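Local coordinates for protein induced by osmotic stress (PDB 5YWN) that binds NADP(+) and reduces haloketones asymmetrically, as a member of the dihydroflavonol-4-reductase subfamily of extended short-chain dehydrogenase/reductases, at residues W175-V178 and K182-F185; I117-Y122 and D252-E257. The protein carries 1 engineered substitution. All coordinates share one frame; numbering follows the deposited sequence.

Contact 1: residues W175-V178 and K182-F185; sequences WEFV and KPNF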
loop_
_atom_site.group_PDB
_atom_site.type_symbol
_atom_site.label_atom_id
_atom_site.label_comp_id
_atom_site.label_asym_id
_atom_site.label_seq_id
_atom_site.Cartn_x
_atom_site.Cartn_y
_atom_site.Cartn_z
ATOM N N TRP A 175 10.119 -12.888 6.169
ATOM C CA TRP A 175 11.086 -13.741 5.527
ATOM C C TRP A 175 11.744 -14.704 6.522
ATOM O O TRP A 175 11.923 -15.850 6.228
ATOM C CB TRP A 175 12.105 -12.959 4.724
ATOM C CG TRP A 175 11.508 -12.245 3.531
ATOM C CD1 TRP A 175 11.470 -10.937 3.333
ATOM C CD2 TRP A 175 10.851 -12.829 2.426
ATOM N NE1 TRP A 175 10.859 -10.640 2.188
ATOM C CE2 TRP A 175 10.447 -11.779 1.594
ATOM C CE3 TRP A 175 10.549 -14.127 2.056
ATOM C CZ2 TRP A 175 9.787 -11.981 0.420
ATOM C CZ3 TRP A 175 9.884 -14.333 0.895
ATOM C CH2 TRP A 175 9.513 -13.260 0.078
ATOM N N GLU A 176 12.029 -14.216 7.709
ATOM C CA GLU A 176 12.581 -15.032 8.745
ATOM C C GLU A 176 11.637 -16.169 9.167
ATOM O O GLU A 176 12.058 -17.247 9.348
ATOM C CB GLU A 176 12.990 -14.231 9.951
ATOM C CG GLU A 176 13.798 -15.021 10.929
ATOM C CD GLU A 176 13.535 -14.641 12.364
ATOM O OE1 GLU A 176 13.293 -13.444 12.659
ATOM O OE2 GLU A 176 13.582 -15.539 13.218
ATOM N N PHE A 177 10.365 -15.878 9.269
ATOM C CA PHE A 177 9.398 -16.860 9.638
ATOM C C PHE A 177 9.373 -17.988 8.634
ATOM O O PHE A 177 9.357 -19.103 9.000
ATOM C CB PHE A 177 8.016 -16.222 9.710
ATOM C CG PHE A 177 6.914 -17.159 10.086
ATOM C CD1 PHE A 177 6.257 -17.894 9.129
ATOM C CD2 PHE A 177 6.524 -17.273 11.370
ATOM C CE1 PHE A 177 5.244 -18.720 9.457
ATOM C CE2 PHE A 177 5.503 -18.103 11.717
ATOM C CZ PHE A 177 4.873 -18.836 10.763
ATOM N N VAL A 178 9.390 -17.653 7.378
ATOM C CA VAL A 178 9.337 -18.637 6.363
ATOM C C VAL A 178 10.547 -19.539 6.470
ATOM O O VAL A 178 10.411 -20.697 6.361
ATOM C CB VAL A 178 9.224 -18.014 4.955
ATOM C CG1 VAL A 178 9.462 -19.028 3.882
ATOM C CG2 VAL A 178 7.881 -17.372 4.739
ATOM N N LYS A 182 8.964 -22.982 8.281
ATOM C CA LYS A 182 8.646 -23.934 7.258
ATOM C C LYS A 182 7.131 -24.165 7.114
ATOM O O LYS A 182 6.625 -25.233 7.328
ATOM C CB LYS A 182 9.418 -25.228 7.465
ATOM C CG LYS A 182 10.927 -25.080 7.487
ATOM C CD LYS A 182 11.511 -25.182 6.088
ATOM C CE LYS A 182 13.025 -24.911 5.995
ATOM N NZ LYS A 182 13.490 -23.554 5.616
ATOM N N PRO A 183 6.392 -23.108 6.812
ATOM C CA PRO A 183 4.951 -23.189 6.642
ATOM C C PRO A 183 4.509 -23.823 5.354
ATOM O O PRO A 183 5.251 -23.980 4.472
ATOM C CB PRO A 183 4.505 -21.752 6.665
ATOM C CG PRO A 183 5.660 -20.985 6.312
ATOM C CD PRO A 183 6.881 -21.768 6.563
ATOM N N ASN A 184 3.241 -24.162 5.312
ATOM C CA ASN A 184 2.594 -24.659 4.140
ATOM C C ASN A 184 2.544 -23.639 3.003
ATOM O O ASN A 184 2.464 -24.006 1.923
ATOM C CB ASN A 184 1.199 -25.185 4.436
ATOM C CG ASN A 184 1.205 -26.457 5.274
ATOM O OD1 ASN A 184 2.194 -27.054 5.486
ATOM N ND2 ASN A 184 0.086 -26.822 5.732
ATOM N N PHE A 185 2.526 -22.368 3.320
ATOM C CA PHE A 185 2.394 -21.342 2.321
ATOM C C PHE A 185 3.702 -20.837 1.765
ATOM O O PHE A 185 4.670 -20.879 2.407
ATOM C CB PHE A 185 1.587 -20.184 2.853
ATOM C CG PHE A 185 2.154 -19.549 4.084
ATOM C CD1 PHE A 185 3.150 -18.624 4.014
ATOM C CD2 PHE A 185 1.665 -19.856 5.302
ATOM C CE1 PHE A 185 3.644 -18.034 5.144
ATOM C CE2 PHE A 185 2.148 -19.283 6.439
ATOM C CZ PHE A 185 3.143 -18.368 6.368
#

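Contact 2: residues I117-Y122 and D252-E257; sequences ITRVVY and DEAKGE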
loop_
_atom_site.group_PDB
_atom_site.type_symbol
_atom_site.label_atom_id
_atom_site.label_comp_id
_atom_site.label_asym_id
_atom_site.label_seq_id
_atom_site.Cartn_x
_atom_site.Cartn_y
_atom_site.Cartn_z
ATOM N N ILE A 117 -3.889 -22.589 3.810
ATOM C CA ILE A 117 -3.435 -21.416 3.096
ATOM C C ILE A 117 -2.120 -21.705 2.398
ATOM O O ILE A 117 -1.172 -22.019 2.985
ATOM C CB ILE A 117 -3.343 -20.181 3.987
ATOM C CG1 ILE A 117 -4.695 -19.784 4.501
ATOM C CG2 ILE A 117 -2.800 -19.002 3.200
ATOM C CD1 ILE A 117 -4.726 -18.620 5.433
ATOM N N THR A 118 -2.208 -21.719 1.094
ATOM C CA THR A 118 -1.152 -21.811 0.122
ATOM C C THR A 118 -0.231 -20.576 -0.151
ATOM O O THR A 118 0.873 -20.707 -0.527
ATOM C CB THR A 118 -1.714 -22.359 -1.183
ATOM O OG1 THR A 118 -2.526 -21.374 -1.768
ATOM C CG2 THR A 118 -2.550 -23.570 -0.926
ATOM N N ARG A 119 -0.820 -19.406 -0.092
ATOM C CA ARG A 119 -0.130 -18.182 -0.415
ATOM C C ARG A 119 -0.394 -17.070 0.591
ATOM O O ARG A 119 -1.474 -16.893 1.017
ATOM C CB ARG A 119 -0.404 -17.723 -1.835
ATOM C CG ARG A 119 -0.036 -18.698 -2.911
ATOM C CD ARG A 119 1.441 -18.716 -3.174
ATOM N NE ARG A 119 1.834 -17.652 -4.032
ATOM C CZ ARG A 119 1.942 -17.754 -5.332
ATOM N NH1 ARG A 119 1.731 -18.885 -5.901
ATOM N NH2 ARG A 119 2.258 -16.727 -6.039
ATOM N N VAL A 120 0.658 -16.376 0.948
ATOM C CA VAL A 120 0.619 -15.194 1.733
ATOM C C VAL A 120 1.393 -14.061 1.035
ATOM O O VAL A 120 2.475 -14.266 0.535
ATOM C CB VAL A 120 1.170 -15.420 3.124
ATOM C CG1 VAL A 120 1.282 -14.120 3.884
ATOM C CG2 VAL A 120 0.419 -16.503 3.876
ATOM N N VAL A 121 0.786 -12.894 1.020
ATOM C CA VAL A 121 1.402 -11.713 0.484
ATOM C C VAL A 121 1.476 -10.671 1.572
ATOM O O VAL A 121 0.497 -10.329 2.165
ATOM C CB VAL A 121 0.644 -11.122 -0.711
ATOM C CG1 VAL A 121 1.368 -9.961 -1.311
ATOM C CG2 VAL A 121 0.269 -12.133 -1.715
ATOM N N TYR A 122 2.660 -10.169 1.809
ATOM C CA TYR A 122 2.824 -9.108 2.738
ATOM C C TYR A 122 2.998 -7.777 2.009
ATOM O O TYR A 122 3.799 -7.664 1.155
ATOM C CB TYR A 122 4.002 -9.364 3.645
ATOM C CG TYR A 122 4.289 -8.229 4.551
ATOM C CD1 TYR A 122 3.402 -7.887 5.530
ATOM C CD2 TYR A 122 5.394 -7.456 4.385
ATOM C CE1 TYR A 122 3.625 -6.850 6.357
ATOM C CE2 TYR A 122 5.633 -6.410 5.200
ATOM C CZ TYR A 122 4.722 -6.106 6.176
ATOM O OH TYR A 122 4.904 -5.082 6.964
ATOM N N ASP A 252 3.139 -18.450 -10.273
ATOM C CA ASP A 252 4.128 -19.330 -9.727
ATOM C C ASP A 252 5.466 -18.597 -9.572
ATOM O O ASP A 252 6.143 -18.804 -8.646
ATOM C CB ASP A 252 4.317 -20.564 -10.589
ATOM C CG ASP A 252 3.302 -21.670 -10.320
ATOM O OD1 ASP A 252 2.529 -21.642 -9.359
ATOM O OD2 ASP A 252 3.298 -22.585 -11.133
ATOM N N GLU A 253 5.765 -17.718 -10.502
ATOM C CA GLU A 253 6.989 -16.944 -10.576
ATOM C C GLU A 253 7.178 -16.010 -9.383
ATOM O O GLU A 253 8.237 -15.635 -9.092
ATOM C CB GLU A 253 7.000 -16.094 -11.821
ATOM C CG GLU A 253 7.038 -16.792 -13.141
ATOM C CD GLU A 253 5.673 -17.184 -13.729
ATOM O OE1 GLU A 253 4.656 -17.107 -13.108
ATOM O OE2 GLU A 253 5.653 -17.631 -14.865
ATOM N N ALA A 254 6.076 -15.617 -8.780
ATOM C CA ALA A 254 6.037 -14.726 -7.640
ATOM C C ALA A 254 6.425 -15.324 -6.294
ATOM O O ALA A 254 6.687 -14.617 -5.392
ATOM C CB ALA A 254 4.720 -14.024 -7.544
ATOM N N LYS A 255 6.471 -16.630 -6.210
ATOM C CA LYS A 255 6.772 -17.257 -4.964
ATOM C C LYS A 255 8.177 -16.907 -4.505
ATOM O O LYS A 255 9.101 -17.056 -5.203
ATOM C CB LYS A 255 6.615 -18.756 -5.074
ATOM C CG LYS A 255 5.197 -19.281 -5.214
ATOM C CD LYS A 255 5.156 -20.495 -6.088
ATOM C CE LYS A 255 5.130 -21.771 -5.327
ATOM N NZ LYS A 255 5.395 -22.999 -6.131
ATOM N N GLY A 256 8.260 -16.441 -3.293
ATOM C CA GLY A 256 9.517 -16.078 -2.696
ATOM C C GLY A 256 10.155 -14.817 -3.232
ATOM O O GLY A 256 11.285 -14.607 -3.027
ATOM N N GLU A 257 9.375 -14.002 -3.903
ATOM C CA GLU A 257 9.819 -12.747 -4.456
ATOM C C GLU A 257 9.371 -11.503 -3.693
ATOM O O GLU A 257 8.347 -11.478 -3.117
ATOM C CB GLU A 257 9.419 -12.606 -5.937
ATOM C CG GLU A 257 9.608 -13.806 -6.819
ATOM C CD GLU A 257 10.947 -13.861 -7.490
ATOM O OE1 GLU A 257 11.771 -13.043 -7.194
ATOM O OE2 GLU A 257 11.179 -14.743 -8.301
HETATM O O HOH W 1 0.741 -19.829 -8.644
#

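Contact 1: residues W175-V178 and K182-F185
F177 and F185 meet through their outer ring atoms, CE1 of F177 lying 3.8 Å from CZ of F185, and the two side chains run at about a right angle to each other. F177 reaches this point because its CG is anti to the backbone N (chi1 180°), which carries the ring toward the segment that follows the helix; there the same CE1 also touches CG of P183 at 3.9 Å. P183 serves both aromatics, since its CB sits 3.4 Å above the plane of the F185 ring, displaced toward the rim. A looser apolar touch, 4.3 Å from V178 CG2 to F185 CE1, completes the cluster. L107 of helix 91-113 packs against both phenylalanines.

Between the two segments the one polar link is a backbone bond. K182 N gives a weak hydrogen bond to V178 O at 3.3 Å, and CD of P183 lies 3.7 Å from that oxygen. K182 has positive phi and P183 brings no N-H, so helical bonding cannot continue through the proline. The K182 ammonium turns back to the carbonyl of E179.

This is a helix terminated by a positive-phi residue and a proline, at the turn from helix 159-181 into strand 186-192 of a Rossmann-type fold.

Contact 2: residues I117-Y122 and D252-E257
K255 lays its aliphatic chain over the guanidinium of R119, with CG 3.5 Å above the plane and over its centre. The arginine starts at the head of strand 119-123, where its side chain is flanked by I76 and A186 of the two adjoining strands. From CB the chain folds: CG stands beside the backbone N, and bends at chi2 (-78°) and chi3 (-82°) swing the far end toward the 252-257 loop. NE is the first atom to meet it, 3.9 Å from K255 CG, and CZ follows at 3.6 Å from the same carbon. NH1 touches K255 CG as well, and also donates to a water at 3.1 Å; that water in turn donates to D252 OD1 at 2.6 Å, bridging charges that stand 4.5 Å apart between R119 NH1 and D252 OD1. NH2 passes 4.0 Å from A254 CB and hydrogen-bonds to the carbonyls of A248 and K251, at the C-terminal end of helix 238-250, where the positive charge is probably favourable. A leucine at R119 would probably leave those two carbonyls and the bridging water without their donor. K255 belongs to a type II turn from A254 to E257, in which G256 takes the positive phi. The arrangement is a buried arginine linking an inner strand to the turn between helix 238-250 and edge strand 258-261.

In the fold
From the N terminus, the chain first lays down four strands of the sheet, the outermost 50-54 among them, and reaches 117-122, the earlier half of contact 2. It then runs through helix 159-181, whose end contact 1 folds back on 182-185 after only three intervening residues, and enters strand 186-192 beside strand 119-123. Only after helix 238-250 does 252-257 return to close the 129-residue loop of contact 2, within which contact 1 is nested. The two contacts touch: F185 CD1 lies 3.5 Å from V120 CG2, and W175 CH2 lies 3.7 Å from G256 C. Together they join two helix-to-strand turns to the start of an inner strand.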